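Local structure of molinate hydrolase (Gulosibacter molinativorax, 4UB9) at the interface of chains A and B and the interface of chains A and C. The protein hydrolyses the thiocarbamate herbicide molinate, as a zinc-binding member of the amidohydrolase family. Numbering follows the deposited sequence. Chains: chain A/B/C, Molinate hydrolase.

Contact 1: the interface of chains A and B. Residues chain A 109-110, 113, 380-381, 384; chain B 196-198.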
ATOM      1  N   ARG A 109       4.267  -5.106 -12.975  1.00 37.58           N
ATOM      2  CA  ARG A 109       5.627  -5.117 -12.460  1.00 35.60           C
ATOM      3  C   ARG A 109       6.638  -4.945 -13.571  1.00 36.50           C
ATOM      4  O   ARG A 109       6.400  -5.387 -14.674  1.00 35.63           O
ATOM      5  CB  ARG A 109       5.958  -6.440 -11.812  1.00 33.14           C
ATOM      6  CG  ARG A 109       4.977  -6.899 -10.798  1.00 34.84           C
ATOM      7  CD  ARG A 109       5.181  -8.360 -10.397  1.00 38.07           C
ATOM      8  NE  ARG A 109       4.227  -8.637  -9.344  1.00 44.14           N
ATOM      9  CZ  ARG A 109       4.491  -8.459  -8.055  1.00 50.35           C
ATOM     10  NH1 ARG A 109       5.701  -8.072  -7.667  1.00 60.42           N
ATOM     11  NH2 ARG A 109       3.537  -8.649  -7.134  1.00 51.45           N
ATOM     12  N   GLY A 110       7.779  -4.353 -13.245  1.00 31.84           N
ATOM     13  CA  GLY A 110       8.927  -4.379 -14.156  1.00 32.14           C
ATOM     14  C   GLY A 110       9.365  -3.054 -14.730  1.00 31.37           C
ATOM     15  O   GLY A 110      10.478  -2.946 -15.279  1.00 33.57           O
ATOM     16  N   GLU A 113      12.780  -1.482 -13.270  1.00 29.79           N
ATOM     17  CA  GLU A 113      13.992  -2.254 -13.560  1.00 30.94           C
ATOM     18  C   GLU A 113      14.318  -2.219 -15.032  1.00 28.81           C
ATOM     19  O   GLU A 113      15.460  -1.981 -15.427  1.00 32.04           O
ATOM     20  CB  GLU A 113      13.918  -3.702 -13.054  1.00 33.11           C
ATOM     21  CG  GLU A 113      12.786  -4.539 -13.636  1.00 34.96           C
ATOM     22  CD  GLU A 113      12.423  -5.736 -12.764  1.00 37.24           C
ATOM     23  OE1 GLU A 113      13.008  -6.839 -12.959  1.00 41.84           O
ATOM     24  OE2 GLU A 113      11.501  -5.601 -11.920  1.00 37.73           O
ATOM     25  N   ASP A 380      13.448 -11.319 -17.151  1.00 34.50           N
ATOM     26  CA  ASP A 380      13.188 -11.483 -15.701  1.00 37.39           C
ATOM     27  C   ASP A 380      11.703 -11.549 -15.391  1.00 34.92           C
ATOM     28  O   ASP A 380      11.275 -12.258 -14.470  1.00 37.14           O
ATOM     29  CB  ASP A 380      13.821 -10.383 -14.840  1.00 38.65           C
ATOM     30  CG  ASP A 380      15.276 -10.594 -14.587  1.00 35.34           C
ATOM     31  OD1 ASP A 380      15.757 -11.748 -14.589  1.00 39.99           O
ATOM     32  OD2 ASP A 380      15.956  -9.586 -14.339  1.00 37.84           O
ATOM     33  N   ILE A 381      10.914 -10.794 -16.139  1.00 35.99           N
ATOM     34  CA  ILE A 381       9.443 -10.789 -15.951  1.00 38.21           C
ATOM     35  C   ILE A 381       8.795 -12.034 -16.550  1.00 36.27           C
ATOM     36  O   ILE A 381       7.871 -12.605 -15.979  1.00 36.07           O
ATOM     37  CB  ILE A 381       8.807  -9.530 -16.577  1.00 42.63           C
ATOM     38  CG1 ILE A 381       9.239  -8.279 -15.805  1.00 44.38           C
ATOM     39  CG2 ILE A 381       7.279  -9.612 -16.627  1.00 37.56           C
ATOM     40  CD1 ILE A 381       8.471  -8.088 -14.518  1.00 42.14           C
ATOM     41  N   ASP A 384       9.149 -15.067 -14.308  1.00 40.55           N
ATOM     42  CA  ASP A 384       8.188 -15.178 -13.195  1.00 42.18           C
ATOM     43  C   ASP A 384       6.949 -15.977 -13.541  1.00 41.86           C
ATOM     44  O   ASP A 384       6.214 -16.378 -12.649  1.00 44.36           O
ATOM     45  CB  ASP A 384       7.647 -13.797 -12.752  1.00 43.15           C
ATOM     46  CG  ASP A 384       8.645 -12.961 -11.935  1.00 45.67           C
ATOM     47  OD1 ASP A 384       9.825 -13.342 -11.767  1.00 45.99           O
ATOM     48  OD2 ASP A 384       8.212 -11.878 -11.463  1.00 46.94           O
TER
ATOM     49  N   MET B 196       8.321  -5.074  -8.778  1.00 32.08           N
ATOM     50  CA  MET B 196       9.490  -5.609  -9.525  1.00 30.15           C
ATOM     51  C   MET B 196       9.286  -7.084  -9.746  1.00 27.83           C
ATOM     52  O   MET B 196       8.415  -7.689  -9.112  1.00 28.86           O
ATOM     53  CB  MET B 196      10.775  -5.374  -8.731  1.00 32.64           C
ATOM     54  CG  MET B 196      10.859  -6.216  -7.476  1.00 30.20           C
ATOM     55  SD  MET B 196      12.146  -5.710  -6.329  1.00 34.04           S
ATOM     56  CE  MET B 196      13.576  -5.993  -7.371  1.00 35.89           C
ATOM     57  N   SER B 197      10.048  -7.668 -10.661  1.00 26.20           N
ATOM     58  CA  SER B 197       9.954  -9.095 -10.903  1.00 26.91           C
ATOM     59  C   SER B 197      10.472  -9.853  -9.727  1.00 28.58           C
ATOM     60  O   SER B 197      11.410  -9.437  -9.042  1.00 27.08           O
ATOM     61  CB  SER B 197      10.744  -9.529 -12.129  1.00 31.51           C
ATOM     62  OG  SER B 197      12.118  -9.275 -11.982  1.00 38.56           O
ATOM     63  N   ARG B 198       9.801 -10.940  -9.422  1.00 31.33           N
ATOM     64  CA  ARG B 198      10.232 -11.824  -8.327  1.00 34.13           C
ATOM     65  C   ARG B 198      11.606 -12.412  -8.686  1.00 33.62           C
ATOM     66  O   ARG B 198      12.480 -12.530  -7.852  1.00 35.18           O
ATOM     67  CB  ARG B 198       9.196 -12.922  -8.122  1.00 35.65           C
ATOM     68  CG  ARG B 198       9.530 -13.929  -7.046  1.00 44.06           C
ATOM     69  CD  ARG B 198       8.399 -14.932  -6.898  1.00 50.47           C
ATOM     70  NE  ARG B 198       7.918 -15.553  -8.153  1.00 68.45           N
ATOM     71  CZ  ARG B 198       8.609 -16.334  -8.981  1.00 65.73           C
ATOM     72  NH1 ARG B 198       9.890 -16.629  -8.761  1.00 73.48           N
ATOM     73  NH2 ARG B 198       7.999 -16.817 -10.054  1.00 69.57           N
TER

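Contact 2: the interface of chains A and C. Residues chain A 245, 257-259; chain C 245, 257-259.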
ATOM      1  N   ASP A 245     -10.384   7.057 -20.654  1.00 30.14           N
ATOM      2  CA  ASP A 245      -9.293   6.976 -19.692  1.00 32.93           C
ATOM      3  C   ASP A 245      -8.495   5.682 -19.827  1.00 35.25           C
ATOM      4  O   ASP A 245      -8.894   4.771 -20.540  1.00 32.95           O
ATOM      5  CB  ASP A 245      -9.848   7.003 -18.271  1.00 32.74           C
ATOM      6  CG  ASP A 245     -10.600   5.713 -17.936  1.00 36.20           C
ATOM      7  OD1 ASP A 245     -11.732   5.515 -18.461  1.00 34.30           O
ATOM      8  OD2 ASP A 245     -10.031   4.864 -17.220  1.00 38.55           O
ATOM      9  N   TYR A 257     -14.239   6.700 -18.050  1.00 30.42           N
ATOM     10  CA  TYR A 257     -14.414   8.159 -18.132  1.00 31.15           C
ATOM     11  C   TYR A 257     -14.035   8.634 -19.517  1.00 32.99           C
ATOM     12  O   TYR A 257     -13.385   7.917 -20.300  1.00 40.16           O
ATOM     13  CB  TYR A 257     -13.459   8.851 -17.186  1.00 31.96           C
ATOM     14  CG  TYR A 257     -13.664   8.559 -15.737  1.00 32.73           C
ATOM     15  CD1 TYR A 257     -14.527   9.316 -14.966  1.00 31.61           C
ATOM     16  CD2 TYR A 257     -12.953   7.546 -15.110  1.00 34.50           C
ATOM     17  CE1 TYR A 257     -14.699   9.043 -13.611  1.00 33.66           C
ATOM     18  CE2 TYR A 257     -13.115   7.278 -13.743  1.00 32.51           C
ATOM     19  CZ  TYR A 257     -14.003   8.017 -13.012  1.00 32.33           C
ATOM     20  OH  TYR A 257     -14.137   7.768 -11.682  1.00 30.83           O
ATOM     21  N   PHE A 258     -14.441   9.850 -19.833  1.00 31.19           N
ATOM     22  CA  PHE A 258     -13.915  10.563 -21.000  1.00 29.61           C
ATOM     23  C   PHE A 258     -12.782  11.458 -20.585  1.00 26.69           C
ATOM     24  O   PHE A 258     -12.825  12.131 -19.571  1.00 28.17           O
ATOM     25  CB  PHE A 258     -15.016  11.374 -21.682  1.00 30.43           C
ATOM     26  CG  PHE A 258     -15.866  10.555 -22.582  1.00 31.36           C
ATOM     27  CD1 PHE A 258     -16.799   9.690 -22.067  1.00 31.53           C
ATOM     28  CD2 PHE A 258     -15.757  10.684 -23.962  1.00 35.86           C
ATOM     29  CE1 PHE A 258     -17.591   8.933 -22.895  1.00 32.58           C
ATOM     30  CE2 PHE A 258     -16.529   9.923 -24.804  1.00 34.69           C
ATOM     31  CZ  PHE A 258     -17.443   9.036 -24.270  1.00 35.31           C
ATOM     32  N   THR A 259     -11.733  11.455 -21.369  1.00 26.74           N
ATOM     33  CA  THR A 259     -10.557  12.304 -21.070  1.00 28.29           C
ATOM     34  C   THR A 259     -10.788  13.787 -21.302  1.00 27.93           C
ATOM     35  O   THR A 259     -10.239  14.655 -20.597  1.00 29.98           O
ATOM     36  CB  THR A 259      -9.370  11.853 -21.965  1.00 29.36           C
ATOM     37  OG1 THR A 259      -9.085  10.498 -21.672  1.00 33.13           O
ATOM     38  CG2 THR A 259      -8.128  12.676 -21.725  1.00 30.25           C
TER
ATOM     39  N   ASP C 245     -15.131  13.951 -12.825  1.00 35.13           N
ATOM     40  CA  ASP C 245     -14.822  12.850 -11.901  1.00 37.16           C
ATOM     41  C   ASP C 245     -14.650  13.356 -10.463  1.00 37.19           C
ATOM     42  O   ASP C 245     -14.564  14.555 -10.225  1.00 38.88           O
ATOM     43  CB  ASP C 245     -13.520  12.204 -12.311  1.00 36.79           C
ATOM     44  CG  ASP C 245     -12.331  13.129 -12.083  1.00 38.87           C
ATOM     45  OD1 ASP C 245     -12.160  14.113 -12.861  1.00 39.50           O
ATOM     46  OD2 ASP C 245     -11.597  12.921 -11.092  1.00 39.44           O
ATOM     47  N   TYR C 257     -11.395  14.309 -15.537  1.00 27.45           N
ATOM     48  CA  TYR C 257     -12.085  13.595 -16.572  1.00 28.00           C
ATOM     49  C   TYR C 257     -13.544  14.023 -16.638  1.00 28.42           C
ATOM     50  O   TYR C 257     -14.063  14.606 -15.695  1.00 29.25           O
ATOM     51  CB  TYR C 257     -12.084  12.092 -16.252  1.00 31.13           C
ATOM     52  CG  TYR C 257     -10.725  11.413 -16.181  1.00 29.14           C
ATOM     53  CD1 TYR C 257     -10.146  10.884 -17.312  1.00 29.91           C
ATOM     54  CD2 TYR C 257     -10.055  11.292 -14.984  1.00 28.21           C
ATOM     55  CE1 TYR C 257      -8.887  10.285 -17.262  1.00 29.01           C
ATOM     56  CE2 TYR C 257      -8.811  10.694 -14.907  1.00 29.04           C
ATOM     57  CZ  TYR C 257      -8.245  10.169 -16.042  1.00 28.14           C
ATOM     58  OH  TYR C 257      -7.036   9.582 -15.967  1.00 30.17           O
ATOM     59  N   PHE C 258     -14.212  13.674 -17.738  1.00 27.98           N
ATOM     60  CA  PHE C 258     -15.661  13.703 -17.794  1.00 30.07           C
ATOM     61  C   PHE C 258     -16.240  12.329 -17.424  1.00 31.12           C
ATOM     62  O   PHE C 258     -15.776  11.308 -17.906  1.00 26.83           O
ATOM     63  CB  PHE C 258     -16.157  14.142 -19.199  1.00 31.68           C
ATOM     64  CG  PHE C 258     -16.136  15.622 -19.396  1.00 33.53           C
ATOM     65  CD1 PHE C 258     -14.922  16.285 -19.503  1.00 34.53           C
ATOM     66  CD2 PHE C 258     -17.294  16.355 -19.395  1.00 38.47           C
ATOM     67  CE1 PHE C 258     -14.875  17.644 -19.660  1.00 39.95           C
ATOM     68  CE2 PHE C 258     -17.261  17.741 -19.547  1.00 40.89           C
ATOM     69  CZ  PHE C 258     -16.052  18.383 -19.684  1.00 38.92           C
ATOM     70  N   THR C 259     -17.288  12.327 -16.623  1.00 27.67           N
ATOM     71  CA  THR C 259     -17.962  11.095 -16.267  1.00 26.93           C
ATOM     72  C   THR C 259     -18.773  10.433 -17.394  1.00 29.39           C
ATOM     73  O   THR C 259     -18.832   9.204 -17.517  1.00 29.10           O
ATOM     74  CB  THR C 259     -18.893  11.377 -15.110  1.00 26.81           C
ATOM     75  OG1 THR C 259     -18.123  11.865 -13.999  1.00 30.39           O
ATOM     76  CG2 THR C 259     -19.612  10.130 -14.664  1.00 28.29           C
TER

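Contact 1: the interface of chains A and B
A:Glu113 meets B:Ser197 with both carboxylate oxygens at the interface between two copies of this amidohydrolase-family enzyme. A:Glu113 OE1 accepts the hydroxyl OG of B:Ser197 at 2.8 Å, and A:Glu113 OE2 takes the backbone N of B:Ser197 at 2.8 Å. Both bonds use syn lone pairs, so the serine's hydroxyl and amide are held as a pair against one carboxylate, which fixes its rotation. Next along the same strip of chain B, A:Asp384 OD2 accepts the backbone N of B:Arg198 at 2.8 Å, from the syn side but 18° out of the carboxylate plane. This N belongs to the first residue of helix 198-209, so the aspartate caps that helix start and its charge would suit the helix dipole. Two residues earlier, the carbonyl O of B:Met196 receives NH1 of A:Arg109 at 3.1 Å; the oxygen lies at the edge of the guanidinium, in its plane. The arginine reaches it through a chain extended from CG to NE. Around these bonds, CD1 of A:Ile381 packs on CB of B:Ser197 at 3.6 Å, and A:Asp380 CB approaches the serine OG. The guanidinium of B:Arg198 stacks over the carboxylate of A:Asp384, the planes 26° apart; OD1 and NH2 stay 4.3 Å from each other, too far for a bond, though the opposite charges probably attract. Behind this first shell, helix 111-118 positions A:Glu113, and helix 379-383 positions A:Asp380 and A:Ile381 against the serine.

Contact 2: the interface of chains A and C
A:Tyr257 and C:Tyr257 each set CG beside the backbone N and anti to the carbonyl carbon (chi1 -63° for A:Tyr257, its twin alike), which lays each ring alongside the two-fold axis, against the other subunit. CB of A:Tyr257 meets CB of C:Tyr257 at 3.6 Å and the two side chains cross at about a right angle. Each ring then runs on to the partner's aspartate: C:Tyr257 CE1 lies 3.6 Å from CB of A:Asp245, and the twin contact joins A:Tyr257 to C:Asp245, where ring and carboxylate stand nearly perpendicular, 86° apart. C:Tyr257 CD1 also lies 4.0 Å from A:Thr259 CA. At the ring edges, in plane, sit the carbonyl oxygens of the facing Phe258 residues. Were C:Tyr257 an alanine, CB of A:Asp245 and the A:Phe258 carbonyl would probably lose the ring packed against them, opening a gap beside the axis.

Beneath the tyrosines the backbones pair as a short antiparallel beta bridge. A:Phe258 N donates to C:Phe258 O at 2.8 Å, and C:Phe258 N returns the bond to A:Phe258 O, also at 2.8 Å. A:Phe258 CB and C:Phe258 CB touch at 3.9 Å on the other side of the bridge from the tyrosines, and the two rings diverge from there. Within each chain the aspartate steadies its own tyrosine: A:Asp245 OD1 accepts A:Tyr257 N at 2.8 Å, approached from above the carboxylate plane, 43° out of it. In the deposited tetramer this self-complementary patch of loops joins chains A and C; if this interface also forms in solution, the paired backbones probably set the register and the crossed tyrosines pack about the axis.

Contact 1 and contact 2 lie on separate faces of chain A, about 31 Å between the centres of their C-alpha atoms, and share neither residues nor secondary-structure elements. Contact 2 sits at its symmetry axis, the same residues facing one another, whereas contact 1 joins unlike segments and therefore recurs with chains A and B exchanged. Their chemistry differs too: acidic side chains reading backbone amides in the first, main-chain pairing and aromatic packing in the second. Because chain A can hold B and C simultaneously, two kinds of two-fold interface could together build the deposited tetramer, although the coordinates alone do not establish its state in solution.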